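Local coordinates for protein Glp_546_48378_50642 (Giardia intestinalis, PDB 2QVW) that cleaves double-stranded RNA into 21 to 23 base-pair siRNAs in the RNA interference pathway, as a metal-dependent RNase III-type endonuclease, at residues P632-L637 with L732-E737; K649-G654 with T723-L728. One frame throughout, in Å; residues are numbered along the deposited sequence.

Contact 1. Residues P632-L637 with L732-E737; sequences PFLIRL and LLACGE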
# COMPACT_ATOMS: atom_id res chain seq x y z
N PRO A 632 -14.60 -6.93 35.06
CA PRO A 632 -13.89 -6.81 36.34
C PRO A 632 -12.51 -6.16 36.23
O PRO A 632 -12.18 -5.28 37.02
CB PRO A 632 -13.82 -8.26 36.83
CG PRO A 632 -13.82 -9.05 35.55
CD PRO A 632 -14.89 -8.34 34.77
N PHE A 633 -11.72 -6.59 35.26
CA PHE A 633 -10.38 -6.06 35.07
C PHE A 633 -10.41 -4.61 34.61
O PHE A 633 -9.58 -3.79 35.02
CB PHE A 633 -9.61 -6.91 34.05
CG PHE A 633 -8.22 -6.43 33.78
CD1 PHE A 633 -7.31 -6.23 34.82
CD2 PHE A 633 -7.80 -6.18 32.47
CE1 PHE A 633 -6.02 -5.80 34.56
CE2 PHE A 633 -6.50 -5.75 32.20
CZ PHE A 633 -5.61 -5.56 33.25
N LEU A 634 -11.38 -4.31 33.75
CA LEU A 634 -11.55 -2.97 33.22
C LEU A 634 -11.77 -1.99 34.36
O LEU A 634 -11.11 -0.95 34.45
CB LEU A 634 -12.74 -2.93 32.25
CG LEU A 634 -13.17 -1.59 31.67
CD1 LEU A 634 -11.96 -0.82 31.18
CD2 LEU A 634 -14.17 -1.82 30.54
N ILE A 635 -12.70 -2.35 35.25
CA ILE A 635 -13.04 -1.53 36.41
C ILE A 635 -11.79 -1.19 37.21
O ILE A 635 -11.60 -0.05 37.63
CB ILE A 635 -14.04 -2.26 37.35
CG1 ILE A 635 -15.11 -3.00 36.52
CG2 ILE A 635 -14.69 -1.25 38.29
CD1 ILE A 635 -15.99 -2.09 35.68
N ARG A 636 -10.95 -2.19 37.42
CA ARG A 636 -9.72 -1.97 38.16
C ARG A 636 -8.96 -0.85 37.47
O ARG A 636 -8.66 0.18 38.08
CB ARG A 636 -8.88 -3.24 38.15
CG ARG A 636 -9.43 -4.38 38.97
CD ARG A 636 -9.36 -4.10 40.48
NE ARG A 636 -9.69 -5.30 41.26
CZ ARG A 636 -9.89 -5.32 42.57
NH1 ARG A 636 -9.81 -4.20 43.28
NH2 ARG A 636 -10.19 -6.47 43.18
N LEU A 637 -8.68 -1.07 36.18
CA LEU A 637 -7.94 -0.11 35.37
C LEU A 637 -8.59 1.26 35.30
O LEU A 637 -7.97 2.22 34.88
CB LEU A 637 -7.74 -0.66 33.96
CG LEU A 637 -6.91 -1.95 33.90
CD1 LEU A 637 -6.75 -2.38 32.45
CD2 LEU A 637 -5.54 -1.74 34.55
N LEU A 732 -8.26 0.01 26.20
CA LEU A 732 -7.31 -0.73 25.38
C LEU A 732 -6.70 -1.86 26.20
O LEU A 732 -6.81 -3.04 25.86
CB LEU A 732 -6.22 0.22 24.90
CG LEU A 732 -4.84 -0.36 24.61
CD1 LEU A 732 -4.88 -1.19 23.33
CD2 LEU A 732 -3.85 0.78 24.49
N LEU A 733 -6.08 -1.48 27.31
CA LEU A 733 -5.43 -2.40 28.23
C LEU A 733 -6.28 -3.59 28.69
O LEU A 733 -5.78 -4.71 28.78
CB LEU A 733 -4.95 -1.62 29.45
CG LEU A 733 -3.72 -0.76 29.19
CD1 LEU A 733 -3.57 0.29 30.26
CD2 LEU A 733 -2.50 -1.65 29.14
N ALA A 734 -7.55 -3.33 28.97
CA ALA A 734 -8.46 -4.36 29.44
C ALA A 734 -9.37 -4.99 28.38
O ALA A 734 -9.57 -6.21 28.39
CB ALA A 734 -9.30 -3.81 30.57
N CYS A 735 -9.92 -4.18 27.49
CA CYS A 735 -10.83 -4.68 26.45
C CYS A 735 -10.21 -4.95 25.09
O CYS A 735 -10.89 -5.45 24.20
CB CYS A 735 -11.99 -3.71 26.27
SG CYS A 735 -12.97 -3.54 27.73
N GLY A 736 -8.94 -4.61 24.92
CA GLY A 736 -8.32 -4.85 23.63
C GLY A 736 -8.30 -3.61 22.76
O GLY A 736 -8.87 -2.58 23.12
N GLU A 737 -7.66 -3.70 21.61
CA GLU A 737 -7.55 -2.55 20.72
C GLU A 737 -8.85 -2.11 20.06
O GLU A 737 -9.40 -1.09 20.44
CB GLU A 737 -6.49 -2.82 19.65
CG GLU A 737 -5.11 -3.16 20.20
CD GLU A 737 -4.22 -3.80 19.17
OE1 GLU A 737 -4.58 -4.89 18.67
OE2 GLU A 737 -3.17 -3.22 18.86
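At the C-terminal end of helix 718-735, in the second RNase III domain of Dicer, Ala734 directs its methyl group at helix 631-642 and is met there by Phe633, Leu634 and Leu637. Helix backbones come close at this point, with Leu634 CA 5.1 Å from Ala734 CA and, nearer still, 3.6 Å from Ala734 CB. Leu637 reaches the same methyl through one branch, CD1 lying 3.5 Å from Ala734 CB, and that branch also touches Leu733 CB. The side chains of Leu637 and Leu733 cross at about a right angle. Phe633 CG is set anti to the backbone N (chi1 179°), and the ring carried from there brings CD2 obliquely to 3.4 Å from Ala734 CB, while Leu733 O lies at the ring edge, in plane, 3.6 Å from Phe633 CE2. One face of this ring is covered by Leu637 CG, displaced toward the rim, and Tyr598 meets it from outside the two segments.

Within this all-helical RNase III fold the packing joins the last turn of helix 718-735 to helix 631-642, and it extends to the helix end before Gly736, where Leu634 CD2 rests 3.5 Å from Cys735 SG. Leu733 packs in addition on Leu650 and Leu653 of helix 648-669.

Contact 2. Residues K649-G654 with T723-L728; sequences KLELLG and TFEAIL. With MN (manganese (II) ion), chain E.
Glu651 and Glu725 bring two carboxylates to one manganese ion where helices 648-669 and 718-735 of the second RNase III domain cross, their short segments 77° apart and 6.8 Å at closest approach. This is the acidic metal centre of the RNase III fold, with Asp722 as the third residue of the site. Metal coordination comes from Glu725 OE1, 2.5 Å from the manganese; Glu651 OE2 stands at 2.8 Å from the ion. The Glu725 chain runs straight on beyond CG, with CD anti to CB's backbone carbon CA (chi2 178°), which carries its carboxylate out to the metal. The two side chains cross with their carboxylate planes 32° apart, and Glu651 OE2 and Glu725 OE1 approach each other beside the ion without a hydrogen bond between them.

The backbones meet at Gly654, which carries no side chain between the two helices: Gly654 CA makes a CA-H...O contact at 3.3 Å to Glu725 O.

An apolar pair adds to this approach, Leu650 CB lying 4.2 Å from Ala726 CB. In a separate van der Waals contact, Leu728, also covered by Phe743 and Val744 of helix 737-748, brings CD2 to 3.7 Å from Gly654 O.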
# COMPACT_ATOMS: atom_id res chain seq x y z
N LYS A 649 1.04 7.17 33.82
CA LYS A 649 1.43 6.42 32.65
C LYS A 649 0.26 6.04 31.74
O LYS A 649 0.40 6.00 30.51
CB LYS A 649 2.22 5.18 33.08
CG LYS A 649 3.53 5.50 33.79
CD LYS A 649 4.27 4.24 34.18
CE LYS A 649 5.58 4.55 34.86
NZ LYS A 649 6.27 3.33 35.34
N LEU A 650 -0.89 5.76 32.35
CA LEU A 650 -2.07 5.42 31.57
C LEU A 650 -2.28 6.52 30.55
O LEU A 650 -2.49 6.26 29.36
CB LEU A 650 -3.29 5.32 32.47
CG LEU A 650 -3.47 4.04 33.29
CD1 LEU A 650 -4.54 4.27 34.32
CD2 LEU A 650 -3.86 2.89 32.38
N GLU A 651 -2.24 7.76 31.02
CA GLU A 651 -2.44 8.91 30.15
C GLU A 651 -1.45 8.86 29.00
O GLU A 651 -1.83 9.03 27.83
CB GLU A 651 -2.21 10.19 30.94
CG GLU A 651 -2.53 11.44 30.17
CD GLU A 651 -1.63 12.59 30.54
OE1 GLU A 651 -1.09 12.59 31.67
OE2 GLU A 651 -1.46 13.50 29.70
N LEU A 652 -0.18 8.65 29.34
CA LEU A 652 0.88 8.57 28.35
C LEU A 652 0.49 7.62 27.25
O LEU A 652 0.61 7.93 26.06
CB LEU A 652 2.17 8.08 28.98
CG LEU A 652 3.31 7.89 27.99
CD1 LEU A 652 3.72 9.23 27.42
CD2 LEU A 652 4.49 7.25 28.68
N LEU A 653 0.02 6.45 27.64
CA LEU A 653 -0.39 5.44 26.68
C LEU A 653 -1.62 5.88 25.89
O LEU A 653 -1.68 5.72 24.67
CB LEU A 653 -0.69 4.13 27.40
CG LEU A 653 -0.83 2.91 26.50
CD1 LEU A 653 0.54 2.46 26.02
CD2 LEU A 653 -1.49 1.80 27.26
N GLY A 654 -2.61 6.42 26.59
CA GLY A 654 -3.80 6.85 25.91
C GLY A 654 -3.48 7.87 24.85
O GLY A 654 -3.94 7.77 23.71
N THR A 723 -7.56 12.78 32.16
CA THR A 723 -8.12 11.55 32.70
C THR A 723 -8.80 10.79 31.57
O THR A 723 -8.84 9.56 31.58
CB THR A 723 -9.15 11.82 33.81
OG1 THR A 723 -10.20 12.64 33.29
CG2 THR A 723 -8.49 12.50 35.00
N PHE A 724 -9.32 11.51 30.58
CA PHE A 724 -9.97 10.86 29.46
C PHE A 724 -8.96 9.93 28.79
O PHE A 724 -9.25 8.77 28.56
CB PHE A 724 -10.45 11.89 28.43
CG PHE A 724 -11.12 11.26 27.23
CD1 PHE A 724 -12.47 10.91 27.26
CD2 PHE A 724 -10.38 10.99 26.07
CE1 PHE A 724 -13.07 10.29 26.16
CE2 PHE A 724 -10.97 10.38 24.96
CZ PHE A 724 -12.32 10.03 25.01
N GLU A 725 -7.78 10.46 28.49
CA GLU A 725 -6.73 9.66 27.86
C GLU A 725 -6.40 8.49 28.76
O GLU A 725 -6.07 7.39 28.29
CB GLU A 725 -5.45 10.48 27.67
CG GLU A 725 -5.61 11.75 26.85
CD GLU A 725 -4.30 12.51 26.77
OE1 GLU A 725 -3.68 12.76 27.82
OE2 GLU A 725 -3.88 12.86 25.65
N ALA A 726 -6.47 8.73 30.07
CA ALA A 726 -6.21 7.69 31.05
C ALA A 726 -7.26 6.60 30.86
O ALA A 726 -6.95 5.41 30.85
CB ALA A 726 -6.31 8.27 32.45
N ILE A 727 -8.50 7.03 30.69
CA ILE A 727 -9.59 6.09 30.48
C ILE A 727 -9.28 5.27 29.23
O ILE A 727 -9.09 4.06 29.29
CB ILE A 727 -10.94 6.82 30.27
CG1 ILE A 727 -11.22 7.76 31.45
CG2 ILE A 727 -12.07 5.81 30.12
CD1 ILE A 727 -11.24 7.09 32.80
N LEU A 728 -9.21 5.97 28.10
CA LEU A 728 -8.92 5.34 26.82
C LEU A 728 -7.90 4.23 26.96
O LEU A 728 -8.08 3.16 26.40
CB LEU A 728 -8.41 6.36 25.81
CG LEU A 728 -7.94 5.79 24.45
CD1 LEU A 728 -9.03 4.93 23.80
CD2 LEU A 728 -7.58 6.96 23.54
MN MN E . -3.12 15.21 28.18

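In the fold
From the N terminus, the chain runs past helices 591-602 and 611-620 to reach helix 631-642, where contact 1 has its first segment. Helix 648-669 follows directly, and the chain then passes through helices 675-684, 688-696 and 701-709 before helix 718-735 returns. Contact 2 closes the inner loop, from 649-654 to 723-728, and is nested inside the outer loop closed by contact 1. Helix 718-735 serves both, its earlier part at the manganese site and its last turn against 632-637. Their centres lie 12 Å apart, bridged by leucines: Leu733 CD1 is 3.4 Å from Leu650 CD2, and Leu732 packs on Leu653.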